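Local coordinates for protein probable ATP-dependent kinase TDA10 (Saccharomyces cerevisiae, PDB 1ODF) that probably acts as an ATP-dependent kinase of the GLYK family, transferring phosphate to a substrate that is not yet known, at residues 7-10 against 11-15; 156-160 against 161-165; 254-257 against 258-262; 49-52 against 53-57; 66-69 against 70-74. One frame throughout, in Å; residues are numbered along the deposited sequence. Where two conformers were deposited one is given.

Overall arrangement
All five contacts are local and lie in series along one P-loop kinase chain. Interactions 2 and 5 sit on neighbouring parallel strands, 155-160 and 65-69, with centres 9 Å apart; Ile-157 N lies 2.8 Å from Gly-66 O, a probable backbone hydrogen bond. Helices of interactions 1 and 4 pack together, Thr-12 CG2 on Ile-51 CD1 at 3.7 Å, and interaction 4 also rests on both strands. Interaction 3 meets the loop of interaction 2 through Phe-259, while it stays about 28 Å, centre to centre, from interaction 4. The predicted ATP-binding loop, 38-45, is approached most closely by Glu-159 of interaction 2, whose side chain is about 3 Å from that of Lys-44.

Interaction 1 of 5, residues 7-10 against 11-15; sequences TVLD and YTIEF
A capping box opens helix 8-24, and from it Thr-7 O accepts the first helical hydrogen bond, from Tyr-11 N at 3.1 Å. Thr-7 occupies the N-cap: Asp-10 N donates to Thr-7 OG1 over 3.3 Å, and in return Thr-7 N donates to Asp-10 OD1 at 2.9 Å. The return bond reaches OD1 from above the carboxylate, 53° out of its plane. With CG beside its own backbone N (chi1 -70°), Asp-10 is turned back toward the helix start, where OD1 can accept from Thr-7 N.

Val-8 O, the next carbonyl along, is gripped twice by Thr-12, one turn on. Thr-12 N donates at 2.8 Å, and Thr-12 OG1 donates at 2.7 Å from above the carbonyl plane, so the hydroxyl of this buried threonine is satisfied by its own helix. Ile-13 N and Glu-14 N continue the ladder to Leu-9 O and Asp-10 O. At the exposed end of this turn, Glu-14 OE1 forms a salt bridge with Lys-6.

The apolar ridge is tight: Leu-9 CD2 presses on Ile-13 CD1 at 3.5 Å, the two side chains meeting at a slant. Tyr-11 CD1 lies 3.3 Å from Thr-7 O, so the ring lies alongside the first turn. Leu-9 and Ile-13 continue onto Gln-50 and His-54 of helix 44-59, whereas Val-8 and Tyr-11 rest on strands 269-275 and 281-287. The arrangement is that of a capped N-terminal helix laid against the sheet of an alpha/beta P-loop kinase.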
# COMPACT_ATOMS: atom_id res chain seq x y z
N THR A 7 14.06 11.83 11.39
CA THR A 7 12.89 11.77 10.51
C THR A 7 12.40 10.34 10.38
O THR A 7 13.04 9.40 10.87
CB THR A 7 13.24 12.28 9.10
OG1 THR A 7 14.27 11.44 8.56
CG2 THR A 7 13.74 13.72 9.15
N VAL A 8 11.28 10.16 9.70
CA VAL A 8 10.73 8.83 9.48
C VAL A 8 11.79 7.99 8.78
O VAL A 8 11.94 6.80 9.07
CB VAL A 8 9.46 8.87 8.61
CG1 VAL A 8 8.38 9.67 9.31
CG2 VAL A 8 9.77 9.49 7.28
N LEU A 9 12.52 8.62 7.87
CA LEU A 9 13.58 7.95 7.12
C LEU A 9 14.67 7.43 8.06
O LEU A 9 15.13 6.29 7.93
CB LEU A 9 14.22 8.94 6.14
CG LEU A 9 14.60 8.48 4.73
CD1 LEU A 9 15.74 9.38 4.24
CD2 LEU A 9 15.03 7.03 4.69
N ASP A 10 15.08 8.28 8.99
CA ASP A 10 16.10 7.93 9.97
C ASP A 10 15.71 6.67 10.73
O ASP A 10 16.50 5.74 10.87
CB ASP A 10 16.29 9.08 10.95
CG ASP A 10 16.95 10.30 10.31
OD1 ASP A 10 16.89 11.38 10.93
OD2 ASP A 10 17.52 10.18 9.20
N TYR A 11 14.47 6.64 11.21
CA TYR A 11 13.99 5.50 11.96
C TYR A 11 13.87 4.27 11.07
O TYR A 11 14.23 3.16 11.47
CB TYR A 11 12.64 5.80 12.59
CG TYR A 11 12.73 6.72 13.79
CD1 TYR A 11 12.27 8.03 13.72
CD2 TYR A 11 13.29 6.27 14.98
CE1 TYR A 11 12.36 8.88 14.82
CE2 TYR A 11 13.39 7.11 16.09
CZ TYR A 11 12.92 8.41 16.00
OH TYR A 11 13.01 9.24 17.10
N THR A 12 13.35 4.47 9.86
CA THR A 12 13.17 3.36 8.94
C THR A 12 14.49 2.68 8.55
O THR A 12 14.58 1.46 8.56
CB THR A 12 12.42 3.83 7.68
OG1 THR A 12 11.15 4.38 8.06
CG2 THR A 12 12.21 2.67 6.73
N ILE A 13 15.51 3.48 8.23
CA ILE A 13 16.82 2.97 7.85
C ILE A 13 17.45 2.25 9.03
O ILE A 13 18.07 1.20 8.89
CB ILE A 13 17.77 4.12 7.40
CG1 ILE A 13 17.30 4.69 6.06
CG2 ILE A 13 19.21 3.61 7.30
CD1 ILE A 13 18.17 5.81 5.53
N GLU A 14 17.29 2.84 10.21
CA GLU A 14 17.80 2.28 11.44
C GLU A 14 17.22 0.87 11.61
O GLU A 14 17.95 -0.11 11.79
CB GLU A 14 17.37 3.20 12.59
CG GLU A 14 17.58 2.67 13.99
CD GLU A 14 17.13 3.67 15.05
OE1 GLU A 14 17.72 4.78 15.09
OE2 GLU A 14 16.20 3.36 15.82
N PHE A 15 15.90 0.79 11.53
CA PHE A 15 15.18 -0.47 11.66
C PHE A 15 15.60 -1.50 10.60
O PHE A 15 15.89 -2.65 10.93
CB PHE A 15 13.67 -0.18 11.57
CG PHE A 15 12.81 -1.40 11.34
CD1 PHE A 15 12.24 -1.64 10.09
CD2 PHE A 15 12.53 -2.29 12.38
CE1 PHE A 15 11.39 -2.74 9.88
CE2 PHE A 15 11.69 -3.40 12.18
CZ PHE A 15 11.12 -3.62 10.94
O HOH W 1 18.64 6.13 13.32

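Interaction 2 of 5, residues 156-160 against 161-165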
# COMPACT_ATOMS: atom_id res chain seq x y z
N PHE A 156 11.64 -7.71 -1.86
CA PHE A 156 10.55 -7.10 -2.61
C PHE A 156 9.81 -6.09 -1.76
O PHE A 156 9.22 -6.42 -0.72
CB PHE A 156 9.58 -8.15 -3.15
CG PHE A 156 8.60 -7.59 -4.12
CD1 PHE A 156 7.51 -6.83 -3.69
CD2 PHE A 156 8.80 -7.74 -5.50
CE1 PHE A 156 6.65 -6.23 -4.60
CE2 PHE A 156 7.94 -7.14 -6.42
CZ PHE A 156 6.87 -6.38 -5.97
N ILE A 157 9.83 -4.86 -2.23
CA ILE A 157 9.20 -3.74 -1.55
C ILE A 157 7.84 -3.45 -2.16
O ILE A 157 7.74 -3.17 -3.36
CB ILE A 157 10.09 -2.48 -1.65
CG1 ILE A 157 11.47 -2.79 -1.06
CG2 ILE A 157 9.44 -1.31 -0.92
CD1 ILE A 157 12.44 -1.63 -1.15
N LEU A 158 6.79 -3.53 -1.35
CA LEU A 158 5.44 -3.23 -1.81
C LEU A 158 4.87 -2.16 -0.87
O LEU A 158 5.09 -2.21 0.35
CB LEU A 158 4.56 -4.48 -1.79
CG LEU A 158 3.12 -4.30 -2.31
CD1 LEU A 158 3.15 -3.96 -3.80
CD2 LEU A 158 2.32 -5.57 -2.05
N GLU A 159 4.14 -1.19 -1.43
CA GLU A 159 3.58 -0.12 -0.62
C GLU A 159 2.18 0.29 -1.06
O GLU A 159 1.86 0.29 -2.25
CB GLU A 159 4.49 1.11 -0.66
CG GLU A 159 4.51 1.84 -1.99
CD GLU A 159 3.37 2.85 -2.13
OE1 GLU A 159 3.11 3.28 -3.28
OE2 GLU A 159 2.74 3.24 -1.11
N GLY A 160 1.35 0.63 -0.07
CA GLY A 160 -0.02 1.05 -0.31
C GLY A 160 -0.59 1.67 0.96
O GLY A 160 -0.06 1.48 2.06
N TRP A 161 -1.69 2.41 0.81
CA TRP A 161 -2.33 3.07 1.94
C TRP A 161 -3.17 2.12 2.78
O TRP A 161 -3.53 2.46 3.91
CB TRP A 161 -3.20 4.26 1.46
CG TRP A 161 -4.35 3.83 0.61
CD1 TRP A 161 -4.34 3.64 -0.74
CD2 TRP A 161 -5.64 3.43 1.07
NE1 TRP A 161 -5.56 3.13 -1.15
CE2 TRP A 161 -6.37 2.99 -0.06
CE3 TRP A 161 -6.26 3.39 2.33
CZ2 TRP A 161 -7.67 2.51 0.03
CZ3 TRP A 161 -7.55 2.91 2.42
CH2 TRP A 161 -8.24 2.48 1.28
N PHE A 162 -3.49 0.94 2.25
CA PHE A 162 -4.30 -0.03 2.98
C PHE A 162 -3.64 -1.40 3.21
O PHE A 162 -4.30 -2.37 3.59
CB PHE A 162 -5.65 -0.23 2.27
CG PHE A 162 -5.53 -0.89 0.92
CD1 PHE A 162 -5.66 -2.27 0.79
CD2 PHE A 162 -5.29 -0.13 -0.22
CE1 PHE A 162 -5.56 -2.90 -0.46
CE2 PHE A 162 -5.18 -0.74 -1.48
CZ PHE A 162 -5.32 -2.13 -1.60
N LEU A 163 -2.34 -1.49 2.98
CA LEU A 163 -1.64 -2.75 3.18
C LEU A 163 -1.67 -3.13 4.67
O LEU A 163 -1.32 -2.33 5.54
CB LEU A 163 -0.19 -2.65 2.70
CG LEU A 163 0.07 -2.28 1.24
CD1 LEU A 163 1.55 -2.47 0.93
CD2 LEU A 163 -0.77 -3.14 0.32
N GLY A 164 -2.10 -4.35 4.95
CA GLY A 164 -2.15 -4.79 6.33
C GLY A 164 -3.56 -4.84 6.88
O GLY A 164 -3.81 -5.53 7.88
N PHE A 165 -4.49 -4.11 6.27
CA PHE A 165 -5.88 -4.11 6.72
C PHE A 165 -6.44 -5.51 6.52
O PHE A 165 -6.15 -6.16 5.52
CB PHE A 165 -6.73 -3.11 5.91
CG PHE A 165 -6.37 -1.67 6.12
CD1 PHE A 165 -5.26 -1.30 6.89
CD2 PHE A 165 -7.13 -0.66 5.52
CE1 PHE A 165 -4.91 0.04 7.04
CE2 PHE A 165 -6.79 0.69 5.66
CZ PHE A 165 -5.67 1.04 6.43
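Leu-163 folds back over Gly-160, where parallel strand 155-160 of the central sheet gives way to a loop with a type II beta turn from Phe-162 to Phe-165. Its CB points toward the strand and lies 4.2 Å from Gly-160 O. CG comes closer, 3.4 Å from Gly-160 N, and CD1 closer still, 3.3 Å from the same nitrogen. That methyl also lies 3.5 Å from Glu-159 C and meets Leu-158 CG at 4.0 Å, the two leucine side chains crossing at about a right angle. CG stands anti to the carbonyl carbon of Leu-163 (chi1 -59°), which carries CD1 back along the strand. A side chain on Gly-160 would run tightly into Leu-163 CG. With an alanine in place of Leu-163, the Gly-160 backbone would probably lose the methyl packed on it and Leu-158 one of its apolar contacts.

Glu-159 faces away from this packing; its carboxylate makes weak hydrogen bonds to Ser-69 and to Ser-45 of the predicted ATP-binding loop. The aromatic residues of the loop pack on one another: Phe-162 presents its edge, through CD2, to one face of the Trp-161 ring, 3.2 Å above that plane and offset toward the rim. Phe-162 CA in turn lies over the centre of the Phe-165 ring. The turn is closed by the backbone bond from Phe-165 N to Phe-162 O, 3.2 Å long.

Interaction 3 of 5, residues 254-257 against 258-262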
# COMPACT_ATOMS: atom_id res chain seq x y z
N LEU A 254 -12.92 1.64 9.76
CA LEU A 254 -13.13 0.22 10.00
C LEU A 254 -11.88 -0.60 10.34
O LEU A 254 -11.89 -1.36 11.30
CB LEU A 254 -13.80 -0.43 8.78
CG LEU A 254 -15.08 -1.24 9.01
CD1 LEU A 254 -15.25 -2.20 7.85
CD2 LEU A 254 -15.01 -2.01 10.32
N TYR A 255 -10.80 -0.41 9.57
CA TYR A 255 -9.58 -1.22 9.76
C TYR A 255 -8.33 -0.64 10.39
O TYR A 255 -7.54 -1.38 10.96
CB TYR A 255 -9.15 -1.79 8.40
CG TYR A 255 -10.27 -2.32 7.54
CD1 TYR A 255 -10.66 -1.65 6.38
CD2 TYR A 255 -10.91 -3.52 7.85
CE1 TYR A 255 -11.66 -2.17 5.54
CE2 TYR A 255 -11.90 -4.05 7.03
CZ TYR A 255 -12.27 -3.37 5.88
OH TYR A 255 -13.24 -3.92 5.06
N LEU A 256 -8.13 0.67 10.30
CA LEU A 256 -6.91 1.28 10.82
C LEU A 256 -6.52 0.92 12.25
O LEU A 256 -5.36 0.66 12.54
CB LEU A 256 -6.95 2.80 10.67
CG LEU A 256 -5.60 3.48 10.97
CD1 LEU A 256 -4.54 3.00 9.96
CD2 LEU A 256 -5.73 5.00 10.91
N ASN A 257 -7.50 0.90 13.15
CA ASN A 257 -7.21 0.60 14.55
C ASN A 257 -6.63 -0.81 14.78
O ASN A 257 -5.52 -0.94 15.30
CB ASN A 257 -8.47 0.81 15.38
CG ASN A 257 -8.21 0.68 16.86
OD1 ASN A 257 -7.08 0.43 17.29
ND2 ASN A 257 -9.25 0.87 17.66
N ASP A 258 -7.37 -1.84 14.40
CA ASP A 258 -6.88 -3.22 14.58
C ASP A 258 -5.53 -3.39 13.91
O ASP A 258 -4.58 -3.92 14.50
CB ASP A 258 -7.85 -4.24 13.99
CG ASP A 258 -9.25 -4.11 14.54
OD1 ASP A 258 -9.38 -3.91 15.77
OD2 ASP A 258 -10.22 -4.22 13.74
N PHE A 259 -5.43 -2.93 12.66
CA PHE A 259 -4.19 -3.04 11.92
C PHE A 259 -3.00 -2.42 12.64
O PHE A 259 -2.00 -3.10 12.90
CB PHE A 259 -4.35 -2.39 10.54
CG PHE A 259 -3.05 -2.15 9.84
CD1 PHE A 259 -2.70 -0.87 9.42
CD2 PHE A 259 -2.14 -3.20 9.66
CE1 PHE A 259 -1.46 -0.63 8.83
CE2 PHE A 259 -0.91 -2.97 9.07
CZ PHE A 259 -0.57 -1.69 8.65
N VAL A 260 -3.08 -1.14 12.95
CA VAL A 260 -1.97 -0.47 13.62
C VAL A 260 -1.66 -1.02 15.01
O VAL A 260 -0.50 -1.23 15.36
CB VAL A 260 -2.22 1.06 13.72
CG1 VAL A 260 -1.08 1.73 14.49
CG2 VAL A 260 -2.34 1.65 12.32
N ARG A 261 -2.70 -1.26 15.80
CA ARG A 261 -2.52 -1.76 17.17
C ARG A 261 -1.93 -3.17 17.21
O ARG A 261 -1.15 -3.49 18.10
CB ARG A 261 -3.87 -1.72 17.92
CG ARG A 261 -3.76 -1.65 19.45
CD ARG A 261 -5.13 -1.48 20.10
NE ARG A 261 -5.78 -0.22 19.73
CZ ARG A 261 -5.45 0.97 20.24
NH1 ARG A 261 -4.49 1.07 21.15
NH2 ARG A 261 -6.08 2.07 19.83
N SER A 262 -2.31 -3.99 16.24
CA SER A 262 -1.83 -5.37 16.15
C SER A 262 -0.33 -5.48 15.91
O SER A 262 0.29 -6.47 16.28
CB SER A 262 -2.56 -6.10 15.03
OG SER A 262 -1.96 -5.80 13.77
O HOH W 2 -10.08 -1.33 13.43
O HOH W 3 -11.90 -3.87 11.93
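Polar contact is concentrated on Asn-257 and Arg-261, one turn apart. Arg-261 NE donates to Asn-257 OD1 at 2.8 Å, in the amide plane and on a lone pair of OD1, while Arg-261 NH2 adds a weak bond of 3.2 Å to the same oxygen. The oxygen thus sits at the NE-NH2 edge of the guanidinium, and the amide and guanidinium planes stand 77° apart. A bend at chi3 of -63° brings the guanidinium of Arg-261 back to the asparagine, whose CG is anti to its backbone N.

A water adds a further polar link. It donates to Leu-254 O and accepts from Asp-258 N, bridging successive turns.

Backbone bonds keep the alpha-helical i to i+4 pattern of helix 249-262, with Phe-259 N, Val-260 N and Arg-261 N donating to Tyr-255 O, Leu-256 O and Asn-257 O. This helix packs against strand 204-211 of the kinase core sheet through Phe-259 and Val-260, and Tyr-255 OH bonds to Asn-186 of helix 182-195.

Apolar contact runs along the flank that carries Leu-256, Phe-259 and Val-260. Leu-256 and Val-260 lie side by side and point the same way, their CD1 and CG2 methyls pressed to 3.5 Å. The same Leu-256 CD1 reaches the edge of the Phe-259 ring, 4.3 Å from its CD1. The Phe-259 ring also meets that of Phe-165, planes at about 60°.

Interaction 4 of 5, residues 49-52 against 53-57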
# COMPACT_ATOMS: atom_id res chain seq x y z
N ILE A 49 10.31 4.66 -1.57
CA ILE A 49 11.19 4.89 -2.71
C ILE A 49 12.62 5.15 -2.23
O ILE A 49 13.59 4.64 -2.83
CB ILE A 49 10.70 6.10 -3.56
CG1 ILE A 49 9.42 5.72 -4.32
CG2 ILE A 49 11.76 6.52 -4.56
CD1 ILE A 49 9.63 4.63 -5.37
N GLN A 50 12.76 5.92 -1.15
CA GLN A 50 14.08 6.20 -0.60
C GLN A 50 14.75 4.92 -0.13
O GLN A 50 15.95 4.73 -0.31
CB GLN A 50 13.97 7.16 0.59
CG GLN A 50 13.66 8.60 0.22
CD GLN A 50 13.57 9.49 1.44
OE1 GLN A 50 12.64 9.37 2.25
NE2 GLN A 50 14.54 10.38 1.60
N ILE A 51 13.97 4.03 0.48
CA ILE A 51 14.50 2.78 0.98
C ILE A 51 14.95 1.92 -0.22
O ILE A 51 16.01 1.28 -0.17
CB ILE A 51 13.45 2.03 1.83
CG1 ILE A 51 13.24 2.79 3.15
CG2 ILE A 51 13.91 0.62 2.13
CD1 ILE A 51 14.53 3.06 3.91
N TYR A 52 14.14 1.91 -1.28
CA TYR A 52 14.47 1.16 -2.48
C TYR A 52 15.87 1.57 -2.91
O TYR A 52 16.76 0.74 -3.05
CB TYR A 52 13.49 1.50 -3.61
CG TYR A 52 13.76 0.78 -4.92
CD1 TYR A 52 13.73 1.47 -6.13
CD2 TYR A 52 13.99 -0.60 -4.96
CE1 TYR A 52 13.92 0.82 -7.35
CE2 TYR A 52 14.18 -1.27 -6.17
CZ TYR A 52 14.14 -0.55 -7.37
OH TYR A 52 14.32 -1.19 -8.57
N ASN A 53 16.08 2.87 -3.09
CA ASN A 53 17.38 3.38 -3.51
C ASN A 53 18.47 3.02 -2.51
O ASN A 53 19.57 2.64 -2.90
CB ASN A 53 17.33 4.89 -3.71
CG ASN A 53 16.49 5.29 -4.91
OD1 ASN A 53 16.56 4.66 -5.97
ND2 ASN A 53 15.69 6.34 -4.76
N HIS A 54 18.15 3.16 -1.23
CA HIS A 54 19.09 2.84 -0.15
C HIS A 54 19.62 1.41 -0.32
O HIS A 54 20.83 1.18 -0.27
CB HIS A 54 18.37 3.00 1.19
CG HIS A 54 19.22 2.68 2.39
ND1 HIS A 54 20.26 3.49 2.81
CD2 HIS A 54 19.15 1.66 3.29
CE1 HIS A 54 20.78 2.99 3.92
NE2 HIS A 54 20.12 1.88 4.23
N LEU A 55 18.71 0.47 -0.52
CA LEU A 55 19.06 -0.94 -0.69
C LEU A 55 19.78 -1.22 -2.00
O LEU A 55 20.66 -2.08 -2.07
CB LEU A 55 17.79 -1.80 -0.59
CG LEU A 55 17.10 -1.74 0.78
CD1 LEU A 55 15.78 -2.52 0.76
CD2 LEU A 55 18.04 -2.30 1.84
N MET A 56 19.38 -0.50 -3.04
CA MET A 56 19.98 -0.64 -4.36
C MET A 56 21.44 -0.23 -4.28
O MET A 56 22.30 -0.80 -4.94
CB MET A 56 19.27 0.26 -5.36
CG MET A 56 17.86 -0.18 -5.68
SD MET A 56 17.79 -1.12 -7.22
CE MET A 56 17.44 0.22 -8.37
N GLU A 57 21.71 0.78 -3.45
CA GLU A 57 23.07 1.27 -3.29
C GLU A 57 23.87 0.38 -2.35
O GLU A 57 25.05 0.12 -2.60
CB GLU A 57 23.07 2.70 -2.75
CG GLU A 57 22.42 3.71 -3.68
CD GLU A 57 22.48 5.12 -3.13
OE1 GLU A 57 21.99 5.34 -2.00
OE2 GLU A 57 23.01 6.01 -3.83
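Four i to i+4 backbone bonds run from Asn-53, His-54, Leu-55 and Met-56 N to the carbonyls of Ile-49, Gln-50, Ile-51 and Tyr-52, the shortest being Leu-55 N to Ile-51 O at 2.8 Å. This is the middle of helix 44-59, which follows the predicted ATP-binding loop as the helix after a Walker A motif does.

The main side-chain contact is a Met-aromatic pair. Met-56 CG sits over one face of the Tyr-52 ring, 3.9 Å from its centroid and 14° off the normal, a CH-pi contact. SD follows at 4.2 Å from the Tyr-52 centroid in an oblique position, and CE ends near the phenol, 3.4 Å from Tyr-52 OH. Bends at chi2 and chi3 (-98° and -93°) wrap the thioether over the ring, whose CG is anti to the backbone N of Tyr-52. On another flank Ile-51 CG2 meets Leu-55 CD1 at 3.9 Å, the two chains meeting obliquely. Ile-49 and Asn-53 run alongside each other, CG2 3.9 Å from ND2.

Each flank has its own neighbours. Ile-51 and His-54 face helix 8-24, where His-54 NE2 is hydrogen-bonded to Asp-17. Leu-55 also reaches that helix at Ile-20 and, together with Tyr-52, packs on Ile-157 of strand 155-160; Tyr-52 further meets the ring of Tyr-67 on strand 65-69.

Interaction 5 of 5, residues 66-69 against 70-74; sequences GYAS and IDDFY. With SO4 (sulfate ion), chain C.
Asp-72 OD2 is gripped by Ser-69 N, which donates to it over 3.1 Å, and by a salt bridge from Lys-130. The site is the C-terminal end of strand 65-69, the outermost parallel strand of the P-loop kinase sheet, where the chain enters a short 3-10 turn at 70-72. Ser-69 N meets OD2 from above the carboxylate, 77° out of its plane. The pairing is reciprocal: Asp-72 N donates to Ser-69 O at 2.9 Å, also from above the carbonyl plane. CG of Asp-72 lies beside its own backbone N (chi1 -74°), turning the carboxylate back over the strand end, with OD2 3.5 Å from Ala-68 CA. Replacing Asp-72 by alanine would probably leave Ser-69 N without its acceptor and Lys-130 without this negative partner.

Ser-69 OG accepts from Asp-71 N at 3.1 Å, a second tie between the strand end and the turn. Beyond the turn, Asp-71 OD2 bonds to His-102, whose ring stacks on Tyr-74, and Asp-71 CA lies over the centre of the Tyr-74 ring. Ala-68 CB and Ser-69 O both lie at the edge of the Phe-73 ring, the methyl 4.5 Å from CE1. A sulfate, probably from the crystallisation liquor, is held by Arg-96 NE and by Tyr-74, whose OH donates to sulfate O2 at 3.0 Å.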
# COMPACT_ATOMS: atom_id res chain seq x y z
N GLY A 66 13.32 -5.65 -5.74
CA GLY A 66 12.13 -5.28 -6.49
C GLY A 66 11.29 -4.26 -5.74
O GLY A 66 11.31 -4.18 -4.51
N TYR A 67 10.55 -3.45 -6.49
CA TYR A 67 9.70 -2.44 -5.88
C TYR A 67 8.40 -2.28 -6.65
O TYR A 67 8.37 -2.39 -7.88
CB TYR A 67 10.43 -1.08 -5.84
CG TYR A 67 9.58 0.06 -5.31
CD1 TYR A 67 8.55 0.62 -6.09
CD2 TYR A 67 9.76 0.54 -4.02
CE1 TYR A 67 7.73 1.63 -5.58
CE2 TYR A 67 8.95 1.54 -3.50
CZ TYR A 67 7.94 2.08 -4.28
OH TYR A 67 7.14 3.07 -3.75
N ALA A 68 7.32 -2.04 -5.92
CA ALA A 68 6.03 -1.83 -6.55
C ALA A 68 5.06 -1.15 -5.60
O ALA A 68 5.13 -1.31 -4.38
CB ALA A 68 5.45 -3.17 -7.02
N SER A 69 4.17 -0.35 -6.17
CA SER A 69 3.11 0.29 -5.42
C SER A 69 1.94 -0.62 -5.73
O SER A 69 1.83 -1.12 -6.85
CB SER A 69 2.81 1.69 -5.95
OG SER A 69 1.47 2.05 -5.66
N ILE A 70 1.07 -0.86 -4.76
CA ILE A 70 -0.07 -1.71 -5.04
C ILE A 70 -0.88 -1.14 -6.22
O ILE A 70 -1.50 -1.89 -6.97
CB ILE A 70 -0.99 -1.86 -3.79
CG1 ILE A 70 -2.14 -2.83 -4.09
CG2 ILE A 70 -1.51 -0.50 -3.35
CD1 ILE A 70 -1.70 -4.26 -4.35
N ASP A 71 -0.86 0.17 -6.40
CA ASP A 71 -1.62 0.77 -7.50
C ASP A 71 -1.06 0.45 -8.89
O ASP A 71 -1.72 0.68 -9.90
CB ASP A 71 -1.75 2.27 -7.28
CG ASP A 71 -2.71 2.60 -6.16
OD1 ASP A 71 -2.68 3.74 -5.66
OD2 ASP A 71 -3.50 1.70 -5.77
N ASP A 72 0.16 -0.09 -8.92
CA ASP A 72 0.76 -0.49 -10.18
C ASP A 72 -0.12 -1.60 -10.75
O ASP A 72 -0.10 -1.87 -11.96
CB ASP A 72 2.16 -1.08 -9.95
CG ASP A 72 3.20 -0.03 -9.63
OD1 ASP A 72 2.89 1.18 -9.70
OD2 ASP A 72 4.35 -0.43 -9.31
N PHE A 73 -0.88 -2.25 -9.87
CA PHE A 73 -1.75 -3.36 -10.27
C PHE A 73 -3.22 -3.00 -10.46
O PHE A 73 -4.08 -3.88 -10.39
CB PHE A 73 -1.65 -4.51 -9.26
CG PHE A 73 -0.35 -5.25 -9.31
CD1 PHE A 73 0.79 -4.73 -8.71
CD2 PHE A 73 -0.26 -6.47 -9.97
CE1 PHE A 73 2.01 -5.41 -8.77
CE2 PHE A 73 0.96 -7.17 -10.04
CZ PHE A 73 2.09 -6.63 -9.43
N TYR A 74 -3.52 -1.72 -10.68
CA TYR A 74 -4.91 -1.32 -10.91
C TYR A 74 -5.45 -2.09 -12.12
O TYR A 74 -4.70 -2.53 -13.00
CB TYR A 74 -5.01 0.19 -11.21
CG TYR A 74 -5.20 1.10 -10.01
CD1 TYR A 74 -4.60 2.36 -9.98
CD2 TYR A 74 -6.01 0.74 -8.94
CE1 TYR A 74 -4.81 3.24 -8.92
CE2 TYR A 74 -6.22 1.62 -7.87
CZ TYR A 74 -5.62 2.86 -7.86
OH TYR A 74 -5.83 3.74 -6.80
S SO4 C . -5.70 7.69 -7.14
O1 SO4 C . -7.17 7.80 -7.10
O2 SO4 C . -5.33 6.46 -7.84
O3 SO4 C . -5.13 8.86 -7.84
O4 SO4 C . -5.17 7.65 -5.76